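Local atomic coordinates of reticulocyte-binding protein 2a (Plasmodium vivax, PDB entry 4Z8N), a protein that probably binds red blood cells, reticulocytes among them, during parasite invasion, through the helical erythrocyte-binding domain that forms this chain. Residues Pro72-Ala75 with Ala76-Thr80; Glu98-His101 with Asn102-Lys105; Gln107-Ala110 with Tyr111-Val115. All coordinates share one frame; numbering follows the deposited sequence.

In the fold
Following the chain from its N terminus, contact 1 (72-80) comes first, on helix 71-85; contacts 2 (98-105) and 3 (107-115) follow on helix 94-115. Each joins residues a helical turn apart, so none closes a long loop, and the three run in series without nesting or crossing. The two helices pack side by side: contact 1 touches contact 2 where Leu-77 CD1 meets Tyr-104 CD1 at 3.6 Å, and touches contact 3 farther along helix 94-115. Contacts 2 and 3 merely adjoin in sequence. Beyond them, contact 2 reaches helix 199-237 and contact 3 the strand 9-11 and helix 42-69, all within the erythrocyte-binding domain.

Contact 1 of 3, residues Pro72-Ala75 with Ala76-Thr80; sequences PKKA and ALEKT
Lys-74 and Glu-78 run side by side up the flank of helix 71-85, a worked example of the salt bridge that a spacing of four residues permits in a helix. Their ends meet where NZ of Lys-74 gives a hydrogen bond of 3.2 Å to OE1 of Glu-78, arriving nearly in line with the C-O bond of the carboxylate. The lysine is straight through its first two torsions and then folds back at chi3 (64°) and chi4 (62°), which turns its ammonium toward the next turn. Glu-78 has CG on the side of its own backbone N (chi1 -67°), close over the turn below: this CG lies 3.2 Å from Lys-74 O. The same carbonyl receives the Glu-78 N-H at 2.9 Å, and the pair is thus linked twice, by the backbone bond and by the salt bridge. The other carboxylate oxygen of Glu-78, OE2, is held by the backbone N of Ile-4, which should help to fix the group's rotation.

The tightly packed side belongs to the buried Leu-77, whose CB lies 3.5 Å from both the Lys-73 O and the Lys-74 O. The loose side belongs to Pro-72, Ala-75 and Lys-79, which are exposed; there Ala-75 and Lys-79 are joined mainly through the backbone bond from Lys-79 N to Ala-75 O. In the fold, Lys-74 lies against Tyr-111 of helix 94-115, Leu-77 packs on that helix too, and Ile-4 of the N-terminal segment covers Lys-74 and Leu-77.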
loop_
_atom_site.group_PDB
_atom_site.type_symbol
_atom_site.label_atom_id
_atom_site.label_comp_id
_atom_site.label_asym_id
_atom_site.label_seq_id
_atom_site.Cartn_x
_atom_site.Cartn_y
_atom_site.Cartn_z
ATOM N N PRO A 72 0.950 9.832 17.833
ATOM C CA PRO A 72 2.107 10.341 18.581
ATOM C C PRO A 72 3.383 9.556 18.282
ATOM O O PRO A 72 4.472 10.131 18.244
ATOM C CB PRO A 72 1.691 10.159 20.045
ATOM C CG PRO A 72 0.210 10.166 20.016
ATOM C CD PRO A 72 -0.160 9.478 18.740
ATOM N N LYS A 73 3.239 8.255 18.064
ATOM C CA LYS A 73 4.368 7.419 17.686
ATOM C C LYS A 73 4.880 7.791 16.293
ATOM O O LYS A 73 6.087 7.811 16.048
ATOM C CB LYS A 73 3.978 5.943 17.731
ATOM C CG LYS A 73 5.127 5.007 17.436
ATOM C CD LYS A 73 6.226 5.168 18.464
ATOM C CE LYS A 73 7.578 5.307 17.798
ATOM N NZ LYS A 73 7.713 6.579 17.036
ATOM N N LYS A 74 3.955 8.090 15.387
ATOM C CA LYS A 74 4.310 8.495 14.031
ATOM C C LYS A 74 5.062 9.820 14.038
ATOM O O LYS A 74 6.028 10.000 13.298
ATOM C CB LYS A 74 3.058 8.610 13.161
ATOM C CG LYS A 74 3.339 9.020 11.724
ATOM C CD LYS A 74 2.060 9.096 10.912
ATOM C CE LYS A 74 1.127 10.168 11.434
ATOM N NZ LYS A 74 1.734 11.523 11.340
ATOM N N ALA A 75 4.612 10.740 14.887
ATOM C CA ALA A 75 5.228 12.056 15.004
ATOM C C ALA A 75 6.681 11.954 15.456
ATOM O O ALA A 75 7.568 12.559 14.853
ATOM C CB ALA A 75 4.438 12.921 15.968
ATOM N N ALA A 76 6.915 11.188 16.518
ATOM C CA ALA A 76 8.262 10.978 17.033
ATOM C C ALA A 76 9.163 10.366 15.963
ATOM O O ALA A 76 10.321 10.759 15.812
ATOM C CB ALA A 76 8.228 10.088 18.271
ATOM N N LEU A 77 8.619 9.410 15.217
ATOM C CA LEU A 77 9.355 8.762 14.134
ATOM C C LEU A 77 9.744 9.759 13.043
ATOM O O LEU A 77 10.879 9.755 12.567
ATOM C CB LEU A 77 8.526 7.623 13.536
ATOM C CG LEU A 77 9.083 6.908 12.304
ATOM C CD1 LEU A 77 10.449 6.288 12.590
ATOM C CD2 LEU A 77 8.103 5.851 11.823
ATOM N N GLU A 78 8.804 10.616 12.657
ATOM C CA GLU A 78 9.051 11.596 11.603
ATOM C C GLU A 78 10.012 12.702 12.044
ATOM O O GLU A 78 10.754 13.245 11.229
ATOM C CB GLU A 78 7.734 12.210 11.120
ATOM C CG GLU A 78 6.825 11.225 10.398
ATOM C CD GLU A 78 5.758 11.910 9.566
ATOM O OE1 GLU A 78 4.634 12.095 10.076
ATOM O OE2 GLU A 78 6.042 12.257 8.399
ATOM N N LYS A 79 10.005 13.038 13.330
ATOM C CA LYS A 79 10.945 14.032 13.831
ATOM C C LYS A 79 12.360 13.466 13.843
ATOM O O LYS A 79 13.325 14.186 13.594
ATOM C CB LYS A 79 10.546 14.510 15.227
ATOM C CG LYS A 79 10.549 16.022 15.353
ATOM C CD LYS A 79 9.717 16.635 14.242
ATOM C CE LYS A 79 10.324 17.923 13.714
ATOM N NZ LYS A 79 9.510 18.493 12.608
ATOM N N THR A 80 12.483 12.173 14.127
ATOM C CA THR A 80 13.783 11.511 14.079
ATOM C C THR A 80 14.317 11.477 12.648
ATOM O O THR A 80 15.493 11.754 12.407
ATOM C CB THR A 80 13.708 10.077 14.630
ATOM O OG1 THR A 80 13.259 10.116 15.990
ATOM C CG2 THR A 80 15.073 9.409 14.575
#

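Contact 2 of 3, residues Glu98-His101 with Asn102-Lys105; sequences EAKH and NEYK
His-101 and Lys-105 cross at a slant on the surface of helix 94-115, and the imidazole carries much of this local contact. The lysine aliphatic chain does the touching: CE of Lys-105 is 3.4 Å from NE2 of His-101 and only slightly farther from CD2. Lys-105 NZ lies at the edge of the ring, near its plane, and 4.1 Å from NE2, so the two nitrogens are neighbours without being in contact. Extended beyond CG, the lysine first passes its CG near His-101 O and then brings CE to the ring. CD2 of Tyr-104 approaches the imidazole obliquely, the planes of the two rings lying 38° apart.

Lys-100 supplies the second element. An unusual chi1 of -135°, with bends at chi2 (68°) and chi4, lays its chain beside Glu-103, where NZ meets OE1 at 3.1 Å in a salt bridge whose hydrogen bond is weak. The spacing here is three residues. Asn-102 takes part chiefly through CB, which rests 3.4 Å from Ala-99 O, and through the backbone bond from its N to Glu-98 O; its amide leads away. Behind this surface, Lys-100 touches Thr-80 and Leu-84 of helix 71-85, and Tyr-104 meets Phe-206 edge-to-face. The charge of His-101 is not seen, but the nearby Lys-105 ammonium would probably disfavour its protonation, whereas Lys-100 and Glu-103 offset each other's charge across their weak bridge.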
loop_
_atom_site.group_PDB
_atom_site.type_symbol
_atom_site.label_atom_id
_atom_site.label_comp_id
_atom_site.label_asym_id
_atom_site.label_seq_id
_atom_site.Cartn_x
_atom_site.Cartn_y
_atom_site.Cartn_z
ATOM N N GLU A 98 24.467 8.615 15.047
ATOM C CA GLU A 98 24.388 7.160 15.122
ATOM C C GLU A 98 23.372 6.724 16.173
ATOM O O GLU A 98 22.660 5.739 15.989
ATOM C CB GLU A 98 25.765 6.563 15.427
ATOM C CG GLU A 98 26.779 6.764 14.306
ATOM C CD GLU A 98 28.184 6.343 14.698
ATOM O OE1 GLU A 98 28.409 6.033 15.888
ATOM O OE2 GLU A 98 29.067 6.325 13.813
ATOM N N ALA A 99 23.311 7.464 17.274
ATOM C CA ALA A 99 22.327 7.201 18.315
ATOM C C ALA A 99 20.919 7.493 17.803
ATOM O O ALA A 99 19.966 6.783 18.129
ATOM C CB ALA A 99 22.631 8.030 19.556
ATOM N N LYS A 100 20.800 8.538 16.991
ATOM C CA LYS A 100 19.515 8.923 16.421
ATOM C C LYS A 100 19.023 7.874 15.432
ATOM O O LYS A 100 17.824 7.610 15.336
ATOM C CB LYS A 100 19.620 10.284 15.731
ATOM C CG LYS A 100 18.477 11.228 16.060
ATOM C CD LYS A 100 18.539 11.662 17.514
ATOM C CE LYS A 100 17.318 12.478 17.905
ATOM N NZ LYS A 100 16.060 11.692 17.752
ATOM N N HIS A 101 19.954 7.279 14.694
ATOM C CA HIS A 101 19.604 6.226 13.755
ATOM C C HIS A 101 19.139 4.993 14.514
ATOM O O HIS A 101 18.178 4.329 14.120
ATOM C CB HIS A 101 20.787 5.877 12.852
ATOM C CG HIS A 101 20.456 4.864 11.802
ATOM N ND1 HIS A 101 19.884 5.204 10.595
ATOM C CD2 HIS A 101 20.606 3.518 11.782
ATOM C CE1 HIS A 101 19.699 4.111 9.874
ATOM N NE2 HIS A 101 20.130 3.076 10.571
ATOM N N ASN A 102 19.831 4.694 15.607
ATOM C CA ASN A 102 19.437 3.605 16.489
ATOM C C ASN A 102 18.025 3.837 17.029
ATOM O O ASN A 102 17.216 2.912 17.112
ATOM C CB ASN A 102 20.440 3.468 17.633
ATOM C CG ASN A 102 20.238 2.203 18.438
ATOM O OD1 ASN A 102 20.719 1.133 18.064
ATOM N ND2 ASN A 102 19.532 2.319 19.554
ATOM N N GLU A 103 17.736 5.085 17.379
ATOM C CA GLU A 103 16.418 5.477 17.864
ATOM C C GLU A 103 15.354 5.318 16.776
ATOM O O GLU A 103 14.226 4.905 17.051
ATOM C CB GLU A 103 16.454 6.923 18.364
ATOM C CG GLU A 103 15.184 7.391 19.053
ATOM C CD GLU A 103 15.351 8.753 19.704
ATOM O OE1 GLU A 103 16.488 9.272 19.716
ATOM O OE2 GLU A 103 14.347 9.303 20.205
ATOM N N TYR A 104 15.729 5.649 15.544
ATOM C CA TYR A 104 14.839 5.525 14.395
ATOM C C TYR A 104 14.366 4.086 14.193
ATOM O O TYR A 104 13.188 3.846 13.934
ATOM C CB TYR A 104 15.536 6.035 13.132
ATOM C CG TYR A 104 14.984 5.461 11.846
ATOM C CD1 TYR A 104 13.832 5.978 11.266
ATOM C CD2 TYR A 104 15.620 4.403 11.208
ATOM C CE1 TYR A 104 13.328 5.452 10.090
ATOM C CE2 TYR A 104 15.123 3.872 10.035
ATOM C CZ TYR A 104 13.978 4.399 9.481
ATOM O OH TYR A 104 13.486 3.868 8.310
ATOM N N LYS A 105 15.289 3.136 14.312
ATOM C CA LYS A 105 14.959 1.721 14.166
ATOM C C LYS A 105 13.924 1.276 15.194
ATOM O O LYS A 105 12.949 0.607 14.856
ATOM C CB LYS A 105 16.215 0.858 14.298
ATOM C CG LYS A 105 17.237 1.046 13.192
ATOM C CD LYS A 105 18.537 0.335 13.546
ATOM C CE LYS A 105 19.492 0.283 12.366
ATOM N NZ LYS A 105 20.800 -0.334 12.733
#

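Contact 3 of 3, residues Gln107-Ala110 with Tyr111-Val115; sequences QLDA and YKNCV
Asp-109 swings CG away from its backbone N (chi1 -176°) to lie beside its carbonyl carbon, while Asn-113 takes the other common choice, CG beside the backbone N (chi1 -73°). Together these torsions bring a carboxylate and an amide one turn apart toward each other along helix 94-115. The side chains cross without a bond: OD1 of Asp-109 and ND2 of Asn-113 remain 3.8 Å apart, with the two flat groups turned 72° from each other. ND2 comes nearer to the main chain, 3.2 Å from Asp-109 O, yet the angle is too poor for a hydrogen bond. That carbonyl instead takes the backbone N-H of Asn-113, also at 3.2 Å, and has CG of the asparagine close beside it. The pair therefore illustrates how side chains set four residues apart can be neighbours on an exposed helix face without joining their polar ends.

Elsewhere the contact is made by backbone and CB atoms. Tyr-111 N bonds to Gln-107 O, and its CB lies 3.4 Å from the same oxygen, while the ring leads off the helix; CG2 of Val-115 sits 3.7 Å above one face of that ring, toward its rim. Cys-114 is tied to the turn before by its N, which bonds to Ala-110 O at 3.1 Å.

Outside the helix, a disulfide from Cys-114 SG to Cys-70 SG links this end covalently to the junction of helices 42-69 and 71-85, and Cys-114 O accepts a hydrogen bond from Gln-66 NE2. Gln-107 OE1 is probably hydrogen-bonded to Thr-80 OG1 of helix 71-85. The buried Tyr-111 packs on Leu-5, Leu-8 and Thr-20, and Lys-112 and Val-115 touch Phe-10 of strand 9-11.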
loop_
_atom_site.group_PDB
_atom_site.type_symbol
_atom_site.label_atom_id
_atom_site.label_comp_id
_atom_site.label_asym_id
_atom_site.label_seq_id
_atom_site.Cartn_x
_atom_site.Cartn_y
_atom_site.Cartn_z
ATOM N N GLN A 107 11.869 3.198 16.880
ATOM C CA GLN A 107 10.638 3.943 16.654
ATOM C C GLN A 107 9.861 3.435 15.443
ATOM O O GLN A 107 8.630 3.436 15.449
ATOM C CB GLN A 107 10.944 5.432 16.494
ATOM C CG GLN A 107 11.310 6.124 17.798
ATOM C CD GLN A 107 11.720 7.563 17.588
ATOM O OE1 GLN A 107 12.165 7.939 16.502
ATOM N NE2 GLN A 107 11.568 8.381 18.622
ATOM N N LEU A 108 10.572 3.009 14.404
ATOM C CA LEU A 108 9.918 2.412 13.243
ATOM C C LEU A 108 9.279 1.087 13.640
ATOM O O LEU A 108 8.155 0.781 13.244
ATOM C CB LEU A 108 10.911 2.204 12.095
ATOM C CG LEU A 108 10.390 1.461 10.858
ATOM C CD1 LEU A 108 9.197 2.177 10.238
ATOM C CD2 LEU A 108 11.497 1.261 9.825
ATOM N N ASP A 109 10.000 0.306 14.438
ATOM C CA ASP A 109 9.498 -0.981 14.899
ATOM C C ASP A 109 8.301 -0.810 15.831
ATOM O O ASP A 109 7.357 -1.597 15.789
ATOM C CB ASP A 109 10.605 -1.768 15.603
ATOM C CG ASP A 109 10.163 -3.159 16.005
ATOM O OD1 ASP A 109 9.530 -3.845 15.174
ATOM O OD2 ASP A 109 10.443 -3.565 17.151
ATOM N N ALA A 110 8.344 0.220 16.670
ATOM C CA ALA A 110 7.264 0.472 17.620
ATOM C C ALA A 110 5.995 0.943 16.912
ATOM O O ALA A 110 4.890 0.553 17.286
ATOM C CB ALA A 110 7.700 1.494 18.666
ATOM N N TYR A 111 6.160 1.780 15.890
ATOM C CA TYR A 111 5.022 2.271 15.119
ATOM C C TYR A 111 4.373 1.136 14.335
ATOM O O TYR A 111 3.150 1.028 14.290
ATOM C CB TYR A 111 5.450 3.397 14.169
ATOM C CG TYR A 111 4.313 3.976 13.354
ATOM C CD1 TYR A 111 3.253 4.626 13.973
ATOM C CD2 TYR A 111 4.302 3.880 11.969
ATOM C CE1 TYR A 111 2.210 5.158 13.239
ATOM C CE2 TYR A 111 3.259 4.412 11.220
ATOM C CZ TYR A 111 2.217 5.050 11.864
ATOM O OH TYR A 111 1.176 5.585 11.137
ATOM N N LYS A 112 5.201 0.293 13.723
ATOM C CA LYS A 112 4.710 -0.863 12.979
ATOM C C LYS A 112 3.855 -1.773 13.860
ATOM O O LYS A 112 2.807 -2.257 13.431
ATOM C CB LYS A 112 5.878 -1.658 12.389
ATOM C CG LYS A 112 5.458 -2.936 11.675
ATOM C CD LYS A 112 6.661 -3.680 11.117
ATOM C CE LYS A 112 6.233 -4.922 10.352
ATOM N NZ LYS A 112 7.400 -5.671 9.805
ATOM N N ASN A 113 4.301 -1.993 15.092
ATOM C CA ASN A 113 3.574 -2.851 16.023
ATOM C C ASN A 113 2.265 -2.223 16.485
ATOM O O ASN A 113 1.269 -2.918 16.682
ATOM C CB ASN A 113 4.447 -3.187 17.232
ATOM C CG ASN A 113 5.551 -4.168 16.894
ATOM O OD1 ASN A 113 5.423 -4.968 15.967
ATOM N ND2 ASN A 113 6.640 -4.115 17.648
ATOM N N CYS A 114 2.279 -0.908 16.665
ATOM C CA CYS A 114 1.080 -0.171 17.044
ATOM C C CYS A 114 0.046 -0.251 15.922
ATOM O O CYS A 114 -1.153 -0.374 16.171
ATOM C CB CYS A 114 1.428 1.286 17.365
ATOM S SG CYS A 114 0.021 2.346 17.771
ATOM N N VAL A 115 0.528 -0.193 14.686
ATOM C CA VAL A 115 -0.335 -0.263 13.511
ATOM C C VAL A 115 -0.835 -1.688 13.272
ATOM O O VAL A 115 -2.015 -1.906 12.994
ATOM C CB VAL A 115 0.403 0.247 12.254
ATOM C CG1 VAL A 115 -0.394 -0.055 10.992
ATOM C CG2 VAL A 115 0.681 1.737 12.374
#